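PDB 6CXT: butyryl-CoA dehydrogenase from Marinomonas mediterranea, which belongs to the acyl-CoA dehydrogenase family of flavoproteins and binds flavin-adenine dinucleotide. Local coordinates for residues Q9-F13 / T66-I70; I51-A56 / L111-A115; N136-T140 / N151-S155. All coordinates share one frame; numbering follows the deposited sequence.

How the contacts relate
Contacts 1 and 2 both belong to the acyl-CoA dehydrogenase N-terminal domain, and their segments alternate along the chain, so the two links interleave. Their centres lie about 19 Å apart and their nearest atoms about 7 Å, with no touch. Contact 1 joins helices 7-19 and 64-77, whereas contact 2 sets the loop before helix 64-77 against segment 111-115 on helix 104-114. Contact 3 follows in the middle domain, its centre about 38 Å from that of contact 1 and about 30 Å from that of contact 2. Contacts 1 and 2 thus fasten pieces of the helical domain to each other, while contact 3 joins a loop to strand 147-158 in the beta domain, near bound FAD.

Contact 1: residues Q9-F13 / T66-I70; sequences QAELF and TTIKI
The hydroxyl oxygen T66 OG1 has two hydrogen-bond partners: Q9 NE2, which donates to it at 2.9 Å, and D63 OD1, just ahead of helix 64-77. This polar pair opens the contact between helices 7-19 and 64-77 of the all-helical N-terminal domain of the acyl-CoA dehydrogenase fold, where the two short segments run in roughly the same direction, 30° apart, with axes 9.3 Å from each other. The bond from Q9 is nearly straight, with an angle of 171° at the hydrogen, and the hydroxyl lies almost in the amide plane. Q9 gets there by reaching across with an extended chain, crossing the T66 side chain at about a right angle, while its OE1 accepts from T6 N and so fixes the rotation of the amide.

One turn further on, apolar groups take over. L12 directs its CB toward the partner helix, resting 3.8 Å from I70 CG1, with the CD1 branch 3.8 Å from T66 CG2, so that one leucine bridges two successive turns.

The remaining pair joins a ring and a long cationic chain. K69, bent at its second torsion (chi2 59°), folds over one face of the F13 ring: CE forms a CH-pi contact 3.6 Å from the centroid of F13, and NZ a cation-pi contact 4.0 Å from that same centroid. The ammonium is not held by the ring alone, since Y300 OH of helix 279-306 is its hydrogen-bond partner. The same lysine also meets the ring at its rim, where the backbone oxygen K69 O lies in the ring plane, 3.1 Å from F13 CD1.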
ATOM      1  N   GLN B   9      17.758   7.986 -32.652  1.00 31.61           N
ATOM      2  CA  GLN B   9      17.324   7.193 -31.499  1.00 29.63           C
ATOM      3  C   GLN B   9      15.887   6.750 -31.700  1.00 29.11           C
ATOM      4  O   GLN B   9      15.583   5.581 -31.473  1.00 27.77           O
ATOM      5  CB  GLN B   9      17.488   7.978 -30.208  1.00 26.99           C
ATOM      6  CG  GLN B   9      18.941   8.041 -29.780  1.00 26.54           C
ATOM      7  CD  GLN B   9      19.161   9.027 -28.676  1.00 29.03           C
ATOM      8  OE1 GLN B   9      18.513  10.082 -28.638  1.00 30.75           O
ATOM      9  NE2 GLN B   9      20.051   8.693 -27.744  1.00 28.47           N
ATOM     10  N   ALA B  10      15.010   7.659 -32.146  1.00 27.92           N
ATOM     11  CA  ALA B  10      13.610   7.285 -32.513  1.00 28.64           C
ATOM     12  C   ALA B  10      13.515   6.181 -33.549  1.00 31.83           C
ATOM     13  O   ALA B  10      12.664   5.274 -33.450  1.00 30.71           O
ATOM     14  CB  ALA B  10      12.816   8.490 -32.971  1.00 30.57           C
ATOM     15  N   GLU B  11      14.368   6.277 -34.571  1.00 31.49           N
ATOM     16  CA  GLU B  11      14.408   5.283 -35.618  1.00 33.95           C
ATOM     17  C   GLU B  11      14.793   3.889 -35.077  1.00 28.24           C
ATOM     18  O   GLU B  11      14.173   2.869 -35.435  1.00 27.83           O
ATOM     19  CB  GLU B  11      15.352   5.726 -36.766  1.00 38.08           C
ATOM     20  CG  GLU B  11      15.163   4.924 -38.043  1.00 54.91           C
ATOM     21  CD  GLU B  11      13.706   4.535 -38.265  1.00 64.54           C
ATOM     22  OE1 GLU B  11      12.873   5.467 -38.419  1.00 71.49           O
ATOM     23  OE2 GLU B  11      13.394   3.308 -38.245  1.00 64.36           O
ATOM     24  N   LEU B  12      15.819   3.864 -34.245  1.00 28.50           N
ATOM     25  CA  LEU B  12      16.263   2.632 -33.617  1.00 27.39           C
ATOM     26  C   LEU B  12      15.165   2.046 -32.727  1.00 26.14           C
ATOM     27  O   LEU B  12      14.953   0.835 -32.703  1.00 27.98           O
ATOM     28  CB  LEU B  12      17.530   2.893 -32.814  1.00 25.52           C
ATOM     29  CG  LEU B  12      18.782   3.112 -33.679  1.00 27.31           C
ATOM     30  CD1 LEU B  12      19.808   3.935 -32.917  1.00 24.41           C
ATOM     31  CD2 LEU B  12      19.362   1.782 -34.148  1.00 25.85           C
ATOM     32  N   PHE B  13      14.459   2.914 -31.998  1.00 27.13           N
ATOM     33  CA  PHE B  13      13.372   2.451 -31.154  1.00 26.99           C
ATOM     34  C   PHE B  13      12.267   1.841 -31.995  1.00 26.96           C
ATOM     35  O   PHE B  13      11.761   0.747 -31.702  1.00 25.81           O
ATOM     36  CB  PHE B  13      12.848   3.610 -30.323  1.00 26.08           C
ATOM     37  CG  PHE B  13      11.763   3.223 -29.349  1.00 26.12           C
ATOM     38  CD1 PHE B  13      12.061   2.453 -28.191  1.00 24.62           C
ATOM     39  CD2 PHE B  13      10.455   3.669 -29.538  1.00 27.30           C
ATOM     40  CE1 PHE B  13      11.059   2.157 -27.274  1.00 23.44           C
ATOM     41  CE2 PHE B  13       9.425   3.354 -28.610  1.00 26.74           C
ATOM     42  CZ  PHE B  13       9.726   2.599 -27.490  1.00 24.57           C
ATOM     43  N   THR B  66      20.882   5.320 -25.635  1.00 21.50           N
ATOM     44  CA  THR B  66      20.419   4.710 -26.858  1.00 24.31           C
ATOM     45  C   THR B  66      20.229   3.197 -26.634  1.00 22.49           C
ATOM     46  O   THR B  66      19.267   2.605 -27.142  1.00 21.93           O
ATOM     47  CB  THR B  66      21.416   4.928 -28.023  1.00 26.60           C
ATOM     48  OG1 THR B  66      21.590   6.336 -28.214  1.00 28.52           O
ATOM     49  CG2 THR B  66      20.853   4.349 -29.282  1.00 24.98           C
ATOM     50  N   THR B  67      21.182   2.602 -25.924  1.00 21.37           N
ATOM     51  CA  THR B  67      21.158   1.161 -25.695  1.00 21.00           C
ATOM     52  C   THR B  67      19.876   0.812 -24.898  1.00 21.38           C
ATOM     53  O   THR B  67      19.139  -0.098 -25.287  1.00 20.72           O
ATOM     54  CB  THR B  67      22.375   0.714 -24.864  1.00 22.46           C
ATOM     55  OG1 THR B  67      23.572   0.839 -25.632  1.00 23.19           O
ATOM     56  CG2 THR B  67      22.241  -0.769 -24.383  1.00 19.75           C
ATOM     57  N   ILE B  68      19.626   1.528 -23.787  1.00 21.23           N
ATOM     58  CA  ILE B  68      18.436   1.185 -22.967  1.00 21.49           C
ATOM     59  C   ILE B  68      17.119   1.431 -23.732  1.00 21.44           C
ATOM     60  O   ILE B  68      16.128   0.717 -23.540  1.00 20.94           O
ATOM     61  CB  ILE B  68      18.438   1.793 -21.532  1.00 21.87           C
ATOM     62  CG1 ILE B  68      18.364   3.298 -21.508  1.00 25.15           C
ATOM     63  CG2 ILE B  68      19.624   1.259 -20.706  1.00 22.17           C
ATOM     64  CD1 ILE B  68      16.936   3.805 -21.402  1.00 26.14           C
ATOM     65  N   LYS B  69      17.117   2.451 -24.597  1.00 19.34           N
ATOM     66  CA  LYS B  69      15.893   2.755 -25.354  1.00 20.02           C
ATOM     67  C   LYS B  69      15.582   1.622 -26.299  1.00 20.54           C
ATOM     68  O   LYS B  69      14.417   1.244 -26.489  1.00 18.78           O
ATOM     69  CB  LYS B  69      16.026   4.102 -26.105  1.00 20.46           C
ATOM     70  CG  LYS B  69      14.775   4.585 -26.838  1.00 21.56           C
ATOM     71  CD  LYS B  69      13.560   4.767 -25.921  1.00 22.92           C
ATOM     72  CE  LYS B  69      12.464   5.553 -26.639  1.00 24.12           C
ATOM     73  NZ  LYS B  69      11.313   5.753 -25.697  1.00 25.45           N
ATOM     74  N   ILE B  70      16.622   1.062 -26.927  1.00 19.40           N
ATOM     75  CA  ILE B  70      16.378  -0.064 -27.854  1.00 19.69           C
ATOM     76  C   ILE B  70      15.900  -1.287 -27.045  1.00 18.72           C
ATOM     77  O   ILE B  70      14.980  -2.006 -27.440  1.00 19.13           O
ATOM     78  CB  ILE B  70      17.666  -0.404 -28.634  1.00 19.77           C
ATOM     79  CG1 ILE B  70      17.905   0.677 -29.704  1.00 22.21           C
ATOM     80  CG2 ILE B  70      17.624  -1.826 -29.243  1.00 19.42           C
ATOM     81  CD1 ILE B  70      19.387   0.681 -30.136  1.00 22.18           C
TER

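Contact 2: residues I51-A56 / L111-A115; sequences IPEKYA and LPDLA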
ATOM      1  N   ILE B  51      28.887  -2.569 -27.422  1.00 31.41           N
ATOM      2  CA  ILE B  51      30.280  -3.041 -27.694  1.00 29.94           C
ATOM      3  C   ILE B  51      30.851  -2.129 -28.795  1.00 28.92           C
ATOM      4  O   ILE B  51      30.210  -1.934 -29.825  1.00 27.56           O
ATOM      5  CB  ILE B  51      30.367  -4.549 -28.076  1.00 29.94           C
ATOM      6  CG1 ILE B  51      29.576  -5.403 -27.073  1.00 31.57           C
ATOM      7  CG2 ILE B  51      31.823  -5.040 -28.164  1.00 27.80           C
ATOM      8  CD1 ILE B  51      30.035  -5.324 -25.633  1.00 26.77           C
ATOM      9  N   PRO B  52      32.026  -1.519 -28.540  1.00 31.27           N
ATOM     10  CA  PRO B  52      32.724  -0.714 -29.559  1.00 34.40           C
ATOM     11  C   PRO B  52      33.095  -1.546 -30.789  1.00 34.62           C
ATOM     12  O   PRO B  52      33.468  -2.724 -30.656  1.00 32.92           O
ATOM     13  CB  PRO B  52      33.995  -0.268 -28.826  1.00 35.42           C
ATOM     14  CG  PRO B  52      33.646  -0.317 -27.379  1.00 37.52           C
ATOM     15  CD  PRO B  52      32.778  -1.541 -27.271  1.00 31.73           C
ATOM     16  N   GLU B  53      32.992  -0.941 -31.966  1.00 39.24           N
ATOM     17  CA  GLU B  53      33.475  -1.555 -33.212  1.00 45.99           C
ATOM     18  C   GLU B  53      34.925  -2.073 -33.123  1.00 42.27           C
ATOM     19  O   GLU B  53      35.246  -3.100 -33.708  1.00 45.10           O
ATOM     20  CB  GLU B  53      33.323  -0.593 -34.388  1.00 51.06           C
ATOM     21  CG  GLU B  53      33.321  -1.322 -35.723  1.00 61.60           C
ATOM     22  CD  GLU B  53      32.844  -0.474 -36.886  1.00 69.51           C
ATOM     23  OE1 GLU B  53      32.232   0.599 -36.668  1.00 71.62           O
ATOM     24  OE2 GLU B  53      33.083  -0.896 -38.037  1.00 74.55           O
ATOM     25  N   LYS B  54      35.773  -1.370 -32.375  1.00 41.80           N
ATOM     26  CA  LYS B  54      37.154  -1.787 -32.095  1.00 42.17           C
ATOM     27  C   LYS B  54      37.255  -3.263 -31.684  1.00 42.92           C
ATOM     28  O   LYS B  54      38.268  -3.940 -31.961  1.00 38.71           O
ATOM     29  CB  LYS B  54      37.727  -0.901 -30.984  1.00 42.69           C
ATOM     30  CG  LYS B  54      39.231  -0.995 -30.770  1.00 49.07           C
ATOM     31  CD  LYS B  54      39.633  -0.356 -29.445  1.00 51.57           C
ATOM     32  CE  LYS B  54      41.136  -0.087 -29.319  1.00 55.71           C
ATOM     33  NZ  LYS B  54      42.027  -1.238 -29.648  1.00 60.31           N
ATOM     34  N   TYR B  55      36.216  -3.768 -31.014  1.00 38.79           N
ATOM     35  CA  TYR B  55      36.260  -5.147 -30.499  1.00 38.22           C
ATOM     36  C   TYR B  55      35.340  -6.136 -31.167  1.00 37.95           C
ATOM     37  O   TYR B  55      35.520  -7.321 -30.967  1.00 40.07           O
ATOM     38  CB  TYR B  55      36.096  -5.205 -28.984  1.00 38.96           C
ATOM     39  CG  TYR B  55      37.155  -4.449 -28.259  1.00 37.74           C
ATOM     40  CD1 TYR B  55      38.472  -4.938 -28.167  1.00 39.14           C
ATOM     41  CD2 TYR B  55      36.859  -3.222 -27.675  1.00 37.16           C
ATOM     42  CE1 TYR B  55      39.454  -4.219 -27.486  1.00 37.87           C
ATOM     43  CE2 TYR B  55      37.819  -2.501 -26.996  1.00 37.95           C
ATOM     44  CZ  TYR B  55      39.116  -2.992 -26.918  1.00 40.41           C
ATOM     45  OH  TYR B  55      40.032  -2.244 -26.219  1.00 40.31           O
ATOM     46  N   ALA B  56      34.383  -5.665 -31.966  1.00 36.76           N
ATOM     47  CA  ALA B  56      33.459  -6.550 -32.648  1.00 38.60           C
ATOM     48  C   ALA B  56      32.941  -5.847 -33.870  1.00 41.22           C
ATOM     49  O   ALA B  56      32.464  -4.708 -33.778  1.00 38.27           O
ATOM     50  CB  ALA B  56      32.303  -6.920 -31.716  1.00 38.06           C
ATOM     51  N   LEU B 111      35.189 -10.980 -27.336  1.00 29.76           N
ATOM     52  CA  LEU B 111      34.080 -10.090 -27.699  1.00 30.06           C
ATOM     53  C   LEU B 111      33.454 -10.273 -29.073  1.00 32.41           C
ATOM     54  O   LEU B 111      32.239 -10.089 -29.204  1.00 28.47           O
ATOM     55  CB  LEU B 111      34.385  -8.608 -27.416  1.00 29.15           C
ATOM     56  CG  LEU B 111      34.562  -8.253 -25.938  1.00 29.25           C
ATOM     57  CD1 LEU B 111      35.193  -6.880 -25.761  1.00 28.66           C
ATOM     58  CD2 LEU B 111      33.197  -8.312 -25.222  1.00 31.11           C
ATOM     59  N   PRO B 112      34.257 -10.616 -30.119  1.00 30.58           N
ATOM     60  CA  PRO B 112      33.555 -10.773 -31.370  1.00 27.52           C
ATOM     61  C   PRO B 112      32.406 -11.777 -31.353  1.00 26.97           C
ATOM     62  O   PRO B 112      31.406 -11.506 -31.982  1.00 29.77           O
ATOM     63  CB  PRO B 112      34.675 -11.223 -32.355  1.00 28.32           C
ATOM     64  CG  PRO B 112      35.862 -10.415 -31.856  1.00 28.43           C
ATOM     65  CD  PRO B 112      35.739 -10.586 -30.334  1.00 30.69           C
ATOM     66  N   ASP B 113      32.554 -12.917 -30.685  1.00 25.25           N
ATOM     67  CA  ASP B 113      31.495 -13.947 -30.716  1.00 27.93           C
ATOM     68  C   ASP B 113      30.441 -13.675 -29.613  1.00 25.99           C
ATOM     69  O   ASP B 113      29.291 -14.085 -29.750  1.00 25.46           O
ATOM     70  CB  ASP B 113      32.024 -15.370 -30.506  1.00 28.24           C
ATOM     71  CG  ASP B 113      32.790 -15.927 -31.720  1.00 32.76           C
ATOM     72  OD1 ASP B 113      32.683 -15.419 -32.862  1.00 32.62           O
ATOM     73  OD2 ASP B 113      33.490 -16.921 -31.483  1.00 32.14           O
ATOM     74  N   LEU B 114      30.853 -13.009 -28.539  1.00 27.88           N
ATOM     75  CA  LEU B 114      29.871 -12.543 -27.535  1.00 27.59           C
ATOM     76  C   LEU B 114      28.935 -11.528 -28.190  1.00 27.97           C
ATOM     77  O   LEU B 114      27.690 -11.589 -28.003  1.00 26.59           O
ATOM     78  CB  LEU B 114      30.574 -11.984 -26.308  1.00 26.52           C
ATOM     79  CG  LEU B 114      31.318 -13.013 -25.452  1.00 25.58           C
ATOM     80  CD1 LEU B 114      31.943 -12.338 -24.259  1.00 25.97           C
ATOM     81  CD2 LEU B 114      30.451 -14.196 -25.052  1.00 24.21           C
ATOM     82  N   ALA B 115      29.494 -10.640 -28.977  1.00 23.15           N
ATOM     83  CA  ALA B 115      28.730  -9.597 -29.602  1.00 25.60           C
ATOM     84  C   ALA B 115      27.699 -10.029 -30.602  1.00 27.69           C
ATOM     85  O   ALA B 115      26.804  -9.319 -30.854  1.00 28.64           O
ATOM     86  CB  ALA B 115      29.637  -8.554 -30.195  1.00 27.71           C
TER
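L111 and Y55 cross obliquely, the CD1 branch of the leucine coming to rest 3.7 Å from Y55 CB and next to the root of the ring. The methyl meets the ring at a slant, and other neighbours also cover the ring: K54 CG lies over the centre of one face, and the ring of H108 meets it with the planes at about 45°. With CG anti to its own carbonyl carbon (chi1 -60°), the tyrosine carries its hydroxyl away from residues 111-115 and back along helix 104-114, where OH is hydrogen-bonded to E104 OE1 and K107 NZ. The phenol thus follows the helix while its CB packs beside residues 111-115.

The CB of A56 is directed at segment 111-115. This methyl carbon sits 3.5 Å from A115 CB, closer than usual for two carbons, a fit that two such small side chains permit. I51 flanks both A115 and L111, and its CG1-CD1 branch runs along them, CD1 4.4 Å from L111 CD2 and CG1 4.4 Å from A115 CB.

P112 presents ring carbons to the backbone: its CG is 3.2 Å from Y55 O, a buried carbonyl with no hydrogen-bond partner in the model. The loop turns back on itself, Y55 N bonding P52 O at 3.0 Å; within 111-115, A115 N bonds L111 O at 2.8 Å. The whole is a buried, largely apolar contact of a loop with a helix, joining the segment between helices 35-44 and 64-77 to helix 104-114 within the helical N-terminal domain of an acyl-CoA dehydrogenase.

Contact 3: residues N136-T140 / N151-S155; sequences NLATT and NGGKS
T140 and N151 form an antiparallel hydrogen-bonded pair, T140 N donating to N151 O at 2.9 Å and N151 N to T140 O at 3.0 Å. N151 O takes a further CA-H...O contact from T139 CA, 3.3 Å away, and a weak bond from a water that also donates to A138 O.

The paired side chains lie side by side and point the same way, with T140 OG1 next to N151 CB; the amide oxygen of N151 turns to N216 N on strand 209-220. T139 lies across from G152, its OG1 3.6 Å from G152 CA. Glycine suits this place, since at phi 158° a side chain on G152 would press against N151 O and run into T139 OG1.

K154 bends at its second torsion (chi2 -51°), which brings its chain obliquely past T139 and places CE 3.5 Å from T139 OG1. The K154 and L137 side chains cross at about a right angle, with both leucine methyls near the ammonium NZ, 4.1 Å from L137 CD2. The charge is met by a salt bridge to E127 OE2, with I125 O and Y169 O as further hydrogen-bond partners of NZ. Because T139 OG1 also bonds E127 OE2, threonine and lysine share one carboxylate oxygen, which would probably favour the charged carboxylate of E127 and the ammonium of K154. The K154 side chain comes to about 6 Å from a bound FAD. Segment 136-140, bonded through T139 to T171, thus links strand 165-171 to the antiparallel beta hairpin 140-158, in the beta-sheet middle domain of the acyl-CoA dehydrogenase fold.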
ATOM      1  N   ASN B 136      31.532 -13.373   1.517  1.00 34.06           N
ATOM      2  CA  ASN B 136      32.304 -14.529   1.854  1.00 40.11           C
ATOM      3  C   ASN B 136      31.989 -15.627   0.831  1.00 37.05           C
ATOM      4  O   ASN B 136      31.011 -16.379   0.997  1.00 40.19           O
ATOM      5  CB  ASN B 136      32.030 -14.958   3.316  1.00 40.27           C
ATOM      6  CG  ASN B 136      32.713 -16.267   3.674  1.00 47.92           C
ATOM      7  OD1 ASN B 136      33.572 -16.744   2.930  1.00 56.51           O
ATOM      8  ND2 ASN B 136      32.332 -16.862   4.797  1.00 43.97           N
ATOM      9  N   LEU B 137      32.794 -15.694  -0.226  1.00 29.52           N
ATOM     10  CA  LEU B 137      32.574 -16.710  -1.285  1.00 28.80           C
ATOM     11  C   LEU B 137      33.369 -17.975  -0.950  1.00 32.15           C
ATOM     12  O   LEU B 137      34.587 -17.883  -0.698  1.00 29.23           O
ATOM     13  CB  LEU B 137      32.923 -16.153  -2.672  1.00 27.17           C
ATOM     14  CG  LEU B 137      32.146 -14.899  -3.111  1.00 28.39           C
ATOM     15  CD1 LEU B 137      32.645 -14.464  -4.451  1.00 26.72           C
ATOM     16  CD2 LEU B 137      30.629 -15.185  -3.169  1.00 26.46           C
ATOM     17  N   ALA B 138      32.656 -19.108  -0.869  1.00 30.41           N
ATOM     18  CA  ALA B 138      33.239 -20.434  -0.693  1.00 29.84           C
ATOM     19  C   ALA B 138      34.032 -20.942  -1.927  1.00 29.84           C
ATOM     20  O   ALA B 138      34.933 -21.748  -1.777  1.00 30.58           O
ATOM     21  CB  ALA B 138      32.189 -21.445  -0.281  1.00 30.44           C
ATOM     22  N   THR B 139      33.723 -20.438  -3.117  1.00 27.10           N
ATOM     23  CA  THR B 139      34.476 -20.755  -4.328  1.00 26.02           C
ATOM     24  C   THR B 139      35.861 -20.101  -4.202  1.00 26.83           C
ATOM     25  O   THR B 139      35.976 -18.912  -3.944  1.00 24.54           O
ATOM     26  CB  THR B 139      33.752 -20.281  -5.596  1.00 25.34           C
ATOM     27  OG1 THR B 139      32.465 -20.943  -5.662  1.00 24.89           O
ATOM     28  CG2 THR B 139      34.581 -20.642  -6.903  1.00 24.50           C
ATOM     29  N   THR B 140      36.918 -20.922  -4.367  1.00 27.51           N
ATOM     30  CA  THR B 140      38.324 -20.434  -4.203  1.00 26.96           C
ATOM     31  C   THR B 140      39.074 -20.462  -5.521  1.00 29.29           C
ATOM     32  O   THR B 140      38.720 -21.240  -6.422  1.00 27.45           O
ATOM     33  CB  THR B 140      39.099 -21.290  -3.214  1.00 27.81           C
ATOM     34  OG1 THR B 140      39.069 -22.637  -3.671  1.00 32.14           O
ATOM     35  CG2 THR B 140      38.454 -21.231  -1.844  1.00 29.12           C
ATOM     36  N   ASN B 151      37.822 -23.845  -7.503  1.00 24.67           N
ATOM     37  CA  ASN B 151      37.104 -24.868  -6.878  1.00 27.26           C
ATOM     38  C   ASN B 151      35.851 -24.328  -6.174  1.00 27.78           C
ATOM     39  O   ASN B 151      35.978 -23.518  -5.266  1.00 24.69           O
ATOM     40  CB  ASN B 151      38.005 -25.532  -5.864  1.00 30.51           C
ATOM     41  CG  ASN B 151      37.634 -26.955  -5.640  1.00 41.59           C
ATOM     42  OD1 ASN B 151      37.808 -27.813  -6.516  1.00 39.53           O
ATOM     43  ND2 ASN B 151      37.085 -27.225  -4.465  1.00 44.63           N
ATOM     44  N   GLY B 152      34.659 -24.803  -6.553  1.00 27.22           N
ATOM     45  CA  GLY B 152      33.443 -24.448  -5.753  1.00 26.06           C
ATOM     46  C   GLY B 152      32.181 -24.612  -6.603  1.00 28.18           C
ATOM     47  O   GLY B 152      32.269 -24.852  -7.815  1.00 28.15           O
ATOM     48  N   GLY B 153      31.017 -24.501  -5.952  1.00 25.90           N
ATOM     49  CA  GLY B 153      29.677 -24.556  -6.645  1.00 23.25           C
ATOM     50  C   GLY B 153      29.046 -23.150  -6.748  1.00 21.03           C
ATOM     51  O   GLY B 153      29.218 -22.317  -5.853  1.00 22.74           O
ATOM     52  N   LYS B 154      28.382 -22.872  -7.862  1.00 22.66           N
ATOM     53  CA  LYS B 154      27.685 -21.625  -8.055  1.00 23.13           C
ATOM     54  C   LYS B 154      26.215 -22.060  -8.229  1.00 23.39           C
ATOM     55  O   LYS B 154      25.935 -23.024  -8.962  1.00 19.73           O
ATOM     56  CB  LYS B 154      28.256 -20.837  -9.252  1.00 22.31           C
ATOM     57  CG  LYS B 154      29.658 -20.227  -9.013  1.00 23.70           C
ATOM     58  CD  LYS B 154      29.751 -19.408  -7.706  1.00 22.60           C
ATOM     59  CE  LYS B 154      30.979 -18.490  -7.695  1.00 20.99           C
ATOM     60  NZ  LYS B 154      31.016 -17.712  -6.406  1.00 19.26           N
ATOM     61  N   SER B 155      25.288 -21.404  -7.532  1.00 23.44           N
ATOM     62  CA  SER B 155      24.008 -22.097  -7.340  1.00 24.38           C
ATOM     63  C   SER B 155      22.826 -21.690  -8.304  1.00 26.27           C
ATOM     64  O   SER B 155      21.910 -22.529  -8.564  1.00 29.08           O
ATOM     65  CB  SER B 155      23.615 -22.020  -5.874  1.00 26.28           C
ATOM     66  OG  SER B 155      23.534 -20.623  -5.641  1.00 36.00           O
TER
HETATM   67  O   HOH W   1      34.650 -24.434  -2.296  1.00 52.27           O